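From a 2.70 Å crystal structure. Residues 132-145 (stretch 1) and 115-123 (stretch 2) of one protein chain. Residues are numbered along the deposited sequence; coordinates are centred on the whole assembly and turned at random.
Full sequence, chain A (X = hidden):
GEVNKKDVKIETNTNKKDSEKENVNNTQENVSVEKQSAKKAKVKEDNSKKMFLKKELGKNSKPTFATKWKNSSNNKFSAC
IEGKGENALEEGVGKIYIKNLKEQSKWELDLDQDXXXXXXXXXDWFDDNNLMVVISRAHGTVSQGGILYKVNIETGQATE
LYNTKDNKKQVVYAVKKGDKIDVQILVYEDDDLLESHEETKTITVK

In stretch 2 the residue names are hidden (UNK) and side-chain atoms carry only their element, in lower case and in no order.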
# COMPACT_ATOMS: atom_id res chain seq x y z
N MSE A 132 1.04 0.01 -6.12
CA MSE A 132 -0.30 -0.38 -5.74
C MSE A 132 -0.27 -0.38 -4.25
O MSE A 132 0.54 -1.10 -3.67
CB MSE A 132 -0.67 -1.75 -6.30
CG MSE A 132 -1.07 -1.71 -7.76
SE MSE A 132 -1.58 -3.44 -8.39
CE MSE A 132 -0.10 -4.54 -7.68
N VAL A 133 -1.06 0.49 -3.62
CA VAL A 133 -1.04 0.58 -2.16
C VAL A 133 -2.45 0.31 -1.59
O VAL A 133 -3.43 0.92 -2.03
CB VAL A 133 -0.48 1.95 -1.66
CG1 VAL A 133 -0.36 1.98 -0.13
CG2 VAL A 133 0.87 2.27 -2.30
N VAL A 134 -2.51 -0.57 -0.58
CA VAL A 134 -3.73 -0.82 0.17
C VAL A 134 -3.65 0.02 1.45
O VAL A 134 -2.66 -0.08 2.18
CB VAL A 134 -4.00 -2.32 0.47
CG1 VAL A 134 -5.21 -2.48 1.39
CG2 VAL A 134 -4.18 -3.12 -0.81
N ILE A 135 -4.65 0.87 1.68
CA ILE A 135 -4.72 1.70 2.86
C ILE A 135 -5.85 1.19 3.72
O ILE A 135 -7.02 1.20 3.31
CB ILE A 135 -4.81 3.22 2.54
CG1 ILE A 135 -3.41 3.70 2.09
CG2 ILE A 135 -5.28 4.03 3.75
CD1 ILE A 135 -3.39 4.80 1.16
N SER A 136 -5.47 0.68 4.92
CA SER A 136 -6.31 0.13 5.98
C SER A 136 -6.19 0.94 7.27
O SER A 136 -5.29 1.75 7.37
CB SER A 136 -5.91 -1.32 6.25
OG SER A 136 -4.63 -1.43 6.86
N ARG A 137 -7.05 0.68 8.28
CA ARG A 137 -6.99 1.30 9.60
C ARG A 137 -5.73 0.80 10.28
O ARG A 137 -5.34 -0.35 10.04
CB ARG A 137 -8.26 1.00 10.43
CG ARG A 137 -9.51 1.81 10.02
CD ARG A 137 -9.51 3.23 10.55
NE ARG A 137 -10.83 3.86 10.56
CZ ARG A 137 -11.39 4.48 9.52
NH1 ARG A 137 -10.77 4.54 8.35
NH2 ARG A 137 -12.59 5.04 9.65
N ALA A 138 -5.04 1.69 11.02
CA ALA A 138 -3.75 1.40 11.65
C ALA A 138 -3.88 0.49 12.85
O ALA A 138 -2.96 -0.27 13.15
CB ALA A 138 -3.09 2.70 12.07
N HIS A 139 -5.03 0.56 13.55
CA HIS A 139 -5.26 -0.24 14.75
C HIS A 139 -6.52 -1.12 14.61
O HIS A 139 -7.43 -0.78 13.85
CB HIS A 139 -5.34 0.70 15.96
CG HIS A 139 -4.14 1.59 16.08
ND1 HIS A 139 -4.15 2.89 15.59
CD2 HIS A 139 -2.90 1.32 16.55
CE1 HIS A 139 -2.94 3.38 15.82
NE2 HIS A 139 -2.15 2.47 16.39
N GLY A 140 -6.52 -2.25 15.30
CA GLY A 140 -7.65 -3.18 15.26
C GLY A 140 -7.34 -4.51 14.61
O GLY A 140 -6.36 -4.63 13.87
N THR A 141 -8.21 -5.51 14.87
CA THR A 141 -8.14 -6.91 14.42
C THR A 141 -8.96 -7.22 13.14
O THR A 141 -8.84 -8.31 12.55
CB THR A 141 -8.64 -7.83 15.58
OG1 THR A 141 -9.90 -7.36 16.09
CG2 THR A 141 -7.63 -7.94 16.72
N VAL A 142 -9.82 -6.27 12.75
CA VAL A 142 -10.72 -6.41 11.62
C VAL A 142 -10.14 -5.74 10.34
O VAL A 142 -10.39 -6.20 9.22
CB VAL A 142 -12.08 -5.81 12.05
CG1 VAL A 142 -12.89 -5.28 10.86
CG2 VAL A 142 -12.87 -6.84 12.87
N SER A 143 -9.31 -4.72 10.55
CA SER A 143 -8.62 -3.86 9.59
C SER A 143 -7.48 -4.58 8.80
O SER A 143 -6.33 -4.14 8.81
CB SER A 143 -8.04 -2.68 10.35
OG SER A 143 -7.19 -3.13 11.40
N GLN A 144 -7.80 -5.63 8.07
CA GLN A 144 -6.84 -6.41 7.27
C GLN A 144 -6.61 -5.80 5.89
O GLN A 144 -5.57 -6.05 5.26
CB GLN A 144 -7.29 -7.87 7.10
CG GLN A 144 -7.64 -8.58 8.39
CD GLN A 144 -8.01 -10.03 8.16
OE1 GLN A 144 -7.72 -10.64 7.11
NE2 GLN A 144 -8.65 -10.62 9.18
N GLY A 145 -7.59 -5.05 5.41
CA GLY A 145 -7.54 -4.39 4.12
C GLY A 145 -8.34 -3.12 4.07
O GLY A 145 -8.81 -2.64 5.10
N UNK A 115 -4.63 12.61 12.47
CA UNK A 115 -4.65 11.57 13.49
C UNK A 115 -3.98 10.33 12.92
O UNK A 115 -3.99 10.15 11.70
c UNK A 115 -6.77 12.43 14.68
c UNK A 115 -8.13 12.07 15.23
c UNK A 115 -6.09 11.27 13.94
n UNK A 115 -8.41 12.52 16.45
o UNK A 115 -8.97 11.44 14.57
N UNK A 116 -3.40 9.48 13.78
CA UNK A 116 -2.72 8.24 13.39
C UNK A 116 -3.74 7.10 13.22
O UNK A 116 -3.62 6.08 13.91
c UNK A 116 -1.67 7.88 14.47
c UNK A 116 0.65 8.55 13.70
o UNK A 116 0.80 9.14 12.62
c UNK A 116 -0.51 8.88 14.62
n UNK A 116 1.49 7.61 14.12
N UNK A 117 -4.74 7.26 12.30
CA UNK A 117 -5.78 6.24 12.16
C UNK A 117 -5.57 5.26 10.99
O UNK A 117 -6.00 4.11 11.12
c UNK A 117 -10.00 8.39 11.17
c UNK A 117 -9.05 7.44 10.47
n UNK A 117 -11.42 7.96 11.04
c UNK A 117 -7.19 6.86 12.10
c UNK A 117 -7.57 7.64 10.84
N UNK A 118 -4.97 5.69 9.86
CA UNK A 118 -4.79 4.83 8.67
C UNK A 118 -3.34 4.55 8.37
O UNK A 118 -2.45 5.28 8.82
o UNK A 118 -7.45 4.15 7.74
n UNK A 118 -7.69 6.32 7.33
c UNK A 118 -5.46 5.43 7.46
c UNK A 118 -6.95 5.24 7.50
N UNK A 119 -3.11 3.48 7.59
CA UNK A 119 -1.76 3.02 7.28
C UNK A 119 -1.61 2.32 5.92
O UNK A 119 -2.54 1.62 5.52
o UNK A 119 -0.01 1.61 8.20
c UNK A 119 -1.36 2.00 8.38
c UNK A 119 -2.24 0.74 8.39
N UNK A 120 -0.43 2.38 5.23
CA UNK A 120 -0.24 1.47 4.10
C UNK A 120 -0.22 0.05 4.68
O UNK A 120 0.44 -0.17 5.69
c UNK A 120 1.12 1.88 3.52
c UNK A 120 1.80 2.60 4.57
c UNK A 120 0.80 3.14 5.53
N UNK A 121 -1.00 -0.89 4.11
CA UNK A 121 -1.07 -2.26 4.63
C UNK A 121 -0.41 -3.27 3.67
O UNK A 121 0.18 -4.24 4.15
c UNK A 121 -2.12 -4.24 6.88
n UNK A 121 -2.77 -4.36 9.23
c UNK A 121 -2.54 -2.65 4.91
c UNK A 121 -3.07 -4.84 7.86
c UNK A 121 -2.77 -4.02 5.52
N UNK A 122 -0.56 -3.07 2.34
CA UNK A 122 0.01 -3.93 1.29
C UNK A 122 0.46 -3.05 0.14
O UNK A 122 -0.26 -2.13 -0.26
c UNK A 122 -0.97 -5.02 0.79
c UNK A 122 -0.40 -5.90 -0.31
c UNK A 122 -0.55 -5.56 -1.65
c UNK A 122 0.85 -7.86 -1.01
c UNK A 122 0.71 -7.49 -2.34
o UNK A 122 1.28 -8.25 -3.34
c UNK A 122 0.28 -7.08 -0.01
c UNK A 122 0.01 -6.34 -2.66
N UNK A 123 1.67 -3.33 -0.38
CA UNK A 123 2.22 -2.60 -1.51
C UNK A 123 2.83 -3.58 -2.51
O UNK A 123 3.39 -4.61 -2.13
c UNK A 123 4.60 -2.03 -0.59
c UNK A 123 5.74 -1.17 -0.81
c UNK A 123 3.25 -1.48 -1.10
c UNK A 123 2.65 -0.42 -0.15
O HOH W 1 -3.24 -2.36 11.07

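Position 115 has five side-chain atoms: three carbons in a row, the third carrying one oxygen and one nitrogen. It touches nothing on stretch 1. The terminal amide makes it Gln115.

Position 116 has the same set: three carbons, then one oxygen and one nitrogen. Its backbone O lies 3.4 Å from His139 CE1, near the plane of the imidazole ring. This is Gln116.

Position 117 has four carbons in a row ending in nitrogen. That nitrogen lies over one face of the Arg137 guanidinium. An unbranched chain with a terminal amine is Lys117. Its NZ is 3.4 Å from Arg137 NH2; both are donors of like charge, so they do not bond. The backbone does: Ala138 N donates to Lys117 O at 2.6 Å.

Position 118 has two carbons, the second carrying one oxygen and one nitrogen. The short amide is Asn118. Arg137 NH1 donates a weak hydrogen bond to Asn118 OD1 at 3.4 Å. Its CB also packs 4.0 Å from Ile135 CG2.

Position 119 has one carbon carrying one oxygen and one carbon. The fork is that of Thr119. Its CG2 lies 3.6 Å from Ser136 OG and 3.7 Å from Ala138 CA. Thr119 N donates to Ser136 O at 2.8 Å, and Ser136 N donates to Thr119 O at 3.1 Å.

Position 120 has three carbons closing a ring onto the backbone nitrogen. This is Pro120. It has no N-H to give, and it sits in a non-hydrogen-bonded pair with Ile135. Its CB meets Val133 CG1 at 3.9 Å.

Position 121 has four carbons in a row ending in nitrogen, so it is Lys121. CB points toward stretch 1 and lies 3.1 Å from Ser136 OG. CE reaches Ser143 O at 3.5 Å. NZ donates to a water at 2.8 Å, and that water donates to Arg137 O at 3.1 Å. Lys121 N donates to Val134 O at 2.7 Å.

Position 122 has one carbon, then a six-carbon ring bearing one oxygen: Tyr122. Its CB is 4.1 Å from Val134 CG2. Val134 N donates to Tyr122 O at 2.8 Å.

Position 123 has four carbons, forked at the first, with one arm two carbons long: Ile123. Its CG2 meets Val133 CG1 at 3.8 Å.

The contact is an antiparallel strand pairing held mainly by backbone hydrogen bonds. Val133, Ile135, Pro120 and Ile123 share one apolar face. Ser136, Thr119, Val134 and Tyr122 lie on the other. Lys121 adds a water link to the loop after the strand.

Stretch 2 (115-123) QQKNTPKYI
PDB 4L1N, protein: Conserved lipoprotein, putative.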